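Local coordinates for single-strand DNA-binding protein (Agrobacterium tumefaciens, PDB 3BTP) that binds single-stranded DNA whatever its sequence and mediates nuclear uptake of the transferred T-DNA strand during crown gall transformation, at residues Ile118-Phe128 and Phe254-Leu264. Residues are numbered along the deposited sequence; the frame is centred on the assembly and turned at random.
Sequences ILVRQTGQDKF and FQAGSLLPDIL
Where Gln122 meets Phe254 and Phe128 meets Leu260, the loop leading into strand 263-266 runs across one face of the hairpin of strands 117-124 and 127-132, with CA atoms 8.2 and 7.7 Å apart respectively. The hairpin, closed by a type II turn from Gly124 to Lys127 and a classic bulge at Thr123 and Gly124, belongs to a four-stranded antiparallel sheet; strand 263-266 belongs to a second, and apolar side chains of the first sheet meet the loop and the start of the second. Phe254 turns its ring beside strand 117-124 (chi1 175°, CG opposite the backbone N), the ring edge at Val120 O. Gln122 CG lies 3.6 Å from the Phe254 ring centroid, a CH-pi contact over the face, and the extended side chain carries its amide on in a stack 8° from the ring plane. Phe128 CD1 packs against Phe254 CE1 at 3.9 Å. Deeper in, Val120 CG1 meets Leu260 CD2 at 4.0 Å, while Ile118 and Leu264 touch tip to tip through their CD1 atoms; Phe274 adjoins Val120, Pro261 and Leu264. Pro261 covers one face of the Phe128 ring, its CD 4.1 Å from the centroid and its CG 3.5 Å from Phe128 CD2.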
# COMPACT_ATOMS: atom_id res chain seq x y z
N ILE A 118 -3.16 -19.92 -0.84
CA ILE A 118 -4.49 -20.40 -0.65
C ILE A 118 -5.02 -20.85 -2.04
O ILE A 118 -4.85 -20.14 -3.04
CB ILE A 118 -5.40 -19.30 -0.07
CG1 ILE A 118 -4.86 -18.75 1.28
CG2 ILE A 118 -6.84 -19.79 0.06
CD1 ILE A 118 -5.54 -17.50 1.75
N LEU A 119 -5.68 -22.01 -2.10
CA LEU A 119 -6.32 -22.49 -3.33
C LEU A 119 -7.79 -22.21 -3.27
O LEU A 119 -8.47 -22.66 -2.33
CB LEU A 119 -6.11 -24.03 -3.52
CG LEU A 119 -4.67 -24.42 -3.93
CD1 LEU A 119 -4.66 -25.90 -4.34
CD2 LEU A 119 -4.05 -23.53 -5.10
N VAL A 120 -8.30 -21.42 -4.21
CA VAL A 120 -9.73 -21.09 -4.19
C VAL A 120 -10.46 -21.84 -5.29
O VAL A 120 -9.97 -21.96 -6.40
CB VAL A 120 -10.03 -19.56 -4.31
CG1 VAL A 120 -11.54 -19.28 -4.03
CG2 VAL A 120 -9.12 -18.73 -3.37
N ARG A 121 -11.66 -22.31 -4.96
CA ARG A 121 -12.52 -22.99 -5.95
C ARG A 121 -13.94 -22.48 -5.93
O ARG A 121 -14.42 -21.99 -4.90
CB ARG A 121 -12.47 -24.52 -5.76
CG ARG A 121 -13.07 -24.96 -4.47
CD ARG A 121 -12.45 -26.30 -3.97
NE ARG A 121 -13.11 -26.70 -2.71
CZ ARG A 121 -12.61 -26.55 -1.47
NH1 ARG A 121 -11.40 -25.98 -1.27
NH2 ARG A 121 -13.34 -26.92 -0.43
N GLN A 122 -14.59 -22.54 -7.08
CA GLN A 122 -16.02 -22.21 -7.21
C GLN A 122 -16.90 -23.42 -6.81
O GLN A 122 -16.70 -24.53 -7.27
CB GLN A 122 -16.34 -21.80 -8.65
CG GLN A 122 -15.74 -20.45 -9.04
CD GLN A 122 -16.14 -20.03 -10.46
OE1 GLN A 122 -15.82 -20.71 -11.42
NE2 GLN A 122 -16.86 -18.91 -10.59
N THR A 123 -17.86 -23.21 -5.94
CA THR A 123 -18.71 -24.36 -5.56
C THR A 123 -20.18 -24.04 -5.74
O THR A 123 -21.01 -24.69 -5.14
CB THR A 123 -18.49 -24.76 -4.08
OG1 THR A 123 -18.93 -23.69 -3.26
CG2 THR A 123 -17.01 -25.03 -3.75
N GLY A 124 -20.54 -23.02 -6.53
CA GLY A 124 -21.92 -22.52 -6.50
C GLY A 124 -22.09 -21.23 -7.25
O GLY A 124 -21.11 -20.65 -7.68
N GLN A 125 -23.33 -20.78 -7.46
CA GLN A 125 -23.55 -19.44 -7.97
C GLN A 125 -23.06 -18.48 -6.87
O GLN A 125 -23.58 -18.48 -5.75
CB GLN A 125 -25.04 -19.16 -8.34
CG GLN A 125 -25.34 -17.72 -8.94
CD GLN A 125 -24.36 -17.31 -10.07
OE1 GLN A 125 -24.08 -18.09 -10.97
NE2 GLN A 125 -23.83 -16.09 -9.99
N ASP A 126 -22.04 -17.70 -7.20
CA ASP A 126 -21.44 -16.77 -6.24
C ASP A 126 -20.98 -17.44 -4.93
O ASP A 126 -21.01 -16.81 -3.86
CB ASP A 126 -22.42 -15.62 -5.97
CG ASP A 126 -22.83 -14.90 -7.25
OD1 ASP A 126 -21.91 -14.40 -7.98
OD2 ASP A 126 -24.05 -14.81 -7.52
N LYS A 127 -20.58 -18.71 -5.02
CA LYS A 127 -20.11 -19.42 -3.83
C LYS A 127 -18.71 -19.98 -4.09
O LYS A 127 -18.43 -20.45 -5.17
CB LYS A 127 -21.08 -20.53 -3.35
CG LYS A 127 -22.49 -20.06 -2.93
CD LYS A 127 -23.48 -21.23 -3.00
CE LYS A 127 -24.96 -20.85 -2.70
NZ LYS A 127 -25.68 -20.13 -3.84
N PHE A 128 -17.84 -19.89 -3.09
CA PHE A 128 -16.43 -20.24 -3.20
C PHE A 128 -15.98 -20.94 -1.96
O PHE A 128 -16.56 -20.75 -0.90
CB PHE A 128 -15.59 -18.96 -3.37
CG PHE A 128 -16.04 -18.09 -4.51
CD1 PHE A 128 -15.55 -18.28 -5.78
CD2 PHE A 128 -16.96 -17.07 -4.29
CE1 PHE A 128 -15.99 -17.46 -6.83
CE2 PHE A 128 -17.40 -16.27 -5.32
CZ PHE A 128 -16.92 -16.47 -6.61
N PHE A 254 -11.92 -16.76 -13.58
CA PHE A 254 -11.86 -17.28 -12.22
C PHE A 254 -10.39 -17.40 -11.77
O PHE A 254 -10.04 -16.90 -10.73
CB PHE A 254 -12.60 -18.62 -12.06
CG PHE A 254 -12.44 -19.20 -10.68
CD1 PHE A 254 -12.88 -18.51 -9.55
CD2 PHE A 254 -11.80 -20.40 -10.50
CE1 PHE A 254 -12.64 -19.03 -8.27
CE2 PHE A 254 -11.58 -20.91 -9.23
CZ PHE A 254 -12.03 -20.23 -8.14
N GLN A 255 -9.56 -18.04 -12.57
CA GLN A 255 -8.17 -18.28 -12.30
C GLN A 255 -7.34 -17.04 -12.18
O GLN A 255 -6.37 -17.06 -11.45
CB GLN A 255 -7.55 -19.11 -13.39
CG GLN A 255 -7.95 -20.56 -13.36
CD GLN A 255 -9.15 -20.81 -14.23
OE1 GLN A 255 -9.65 -19.91 -14.89
NE2 GLN A 255 -9.66 -22.04 -14.21
N ALA A 256 -7.69 -15.99 -12.96
CA ALA A 256 -7.04 -14.69 -12.89
C ALA A 256 -7.38 -13.92 -11.62
O ALA A 256 -6.73 -12.94 -11.34
CB ALA A 256 -7.32 -13.85 -14.12
N GLY A 257 -8.37 -14.35 -10.86
CA GLY A 257 -8.72 -13.66 -9.58
C GLY A 257 -9.85 -12.65 -9.76
O GLY A 257 -10.29 -11.98 -8.80
N SER A 258 -10.38 -12.58 -10.99
CA SER A 258 -11.39 -11.59 -11.29
C SER A 258 -12.82 -12.00 -11.00
O SER A 258 -13.73 -11.44 -11.59
CB SER A 258 -11.16 -10.94 -12.68
OG SER A 258 -10.29 -9.75 -12.46
N LEU A 259 -13.02 -12.91 -10.03
CA LEU A 259 -14.33 -13.41 -9.65
C LEU A 259 -14.48 -13.74 -8.19
O LEU A 259 -15.36 -14.54 -7.87
CB LEU A 259 -14.73 -14.70 -10.46
CG LEU A 259 -15.17 -14.62 -11.95
CD1 LEU A 259 -15.73 -15.97 -12.54
CD2 LEU A 259 -16.17 -13.51 -12.21
N LEU A 260 -13.74 -13.14 -7.28
CA LEU A 260 -13.72 -13.56 -5.89
C LEU A 260 -14.65 -12.68 -5.11
O LEU A 260 -15.03 -11.61 -5.58
CB LEU A 260 -12.32 -13.40 -5.27
CG LEU A 260 -11.11 -14.06 -5.93
CD1 LEU A 260 -9.69 -13.30 -5.67
CD2 LEU A 260 -11.13 -15.58 -5.62
N PRO A 261 -15.00 -13.10 -3.89
CA PRO A 261 -15.83 -12.25 -3.02
C PRO A 261 -15.03 -11.09 -2.42
O PRO A 261 -13.81 -10.99 -2.62
CB PRO A 261 -16.34 -13.21 -1.91
CG PRO A 261 -15.81 -14.54 -2.23
CD PRO A 261 -14.64 -14.37 -3.25
N ASP A 262 -15.75 -10.21 -1.75
CA ASP A 262 -15.27 -8.98 -1.23
C ASP A 262 -14.26 -9.27 -0.08
O ASP A 262 -13.26 -8.56 0.08
CB ASP A 262 -16.47 -8.23 -0.62
CG ASP A 262 -17.65 -8.02 -1.61
OD1 ASP A 262 -17.45 -8.02 -2.83
OD2 ASP A 262 -18.83 -7.83 -1.17
N ILE A 263 -14.57 -10.27 0.74
CA ILE A 263 -13.98 -10.42 2.08
C ILE A 263 -13.46 -11.83 2.14
O ILE A 263 -14.15 -12.76 1.80
CB ILE A 263 -14.98 -10.16 3.20
CG1 ILE A 263 -15.45 -8.68 3.23
CG2 ILE A 263 -14.41 -10.54 4.52
CD1 ILE A 263 -16.74 -8.44 4.01
N LEU A 264 -12.22 -11.97 2.57
CA LEU A 264 -11.62 -13.27 2.95
C LEU A 264 -11.19 -13.25 4.42
O LEU A 264 -10.37 -12.44 4.82
CB LEU A 264 -10.39 -13.55 2.03
CG LEU A 264 -9.65 -14.92 2.02
CD1 LEU A 264 -8.63 -14.92 0.86
CD2 LEU A 264 -8.90 -15.19 3.31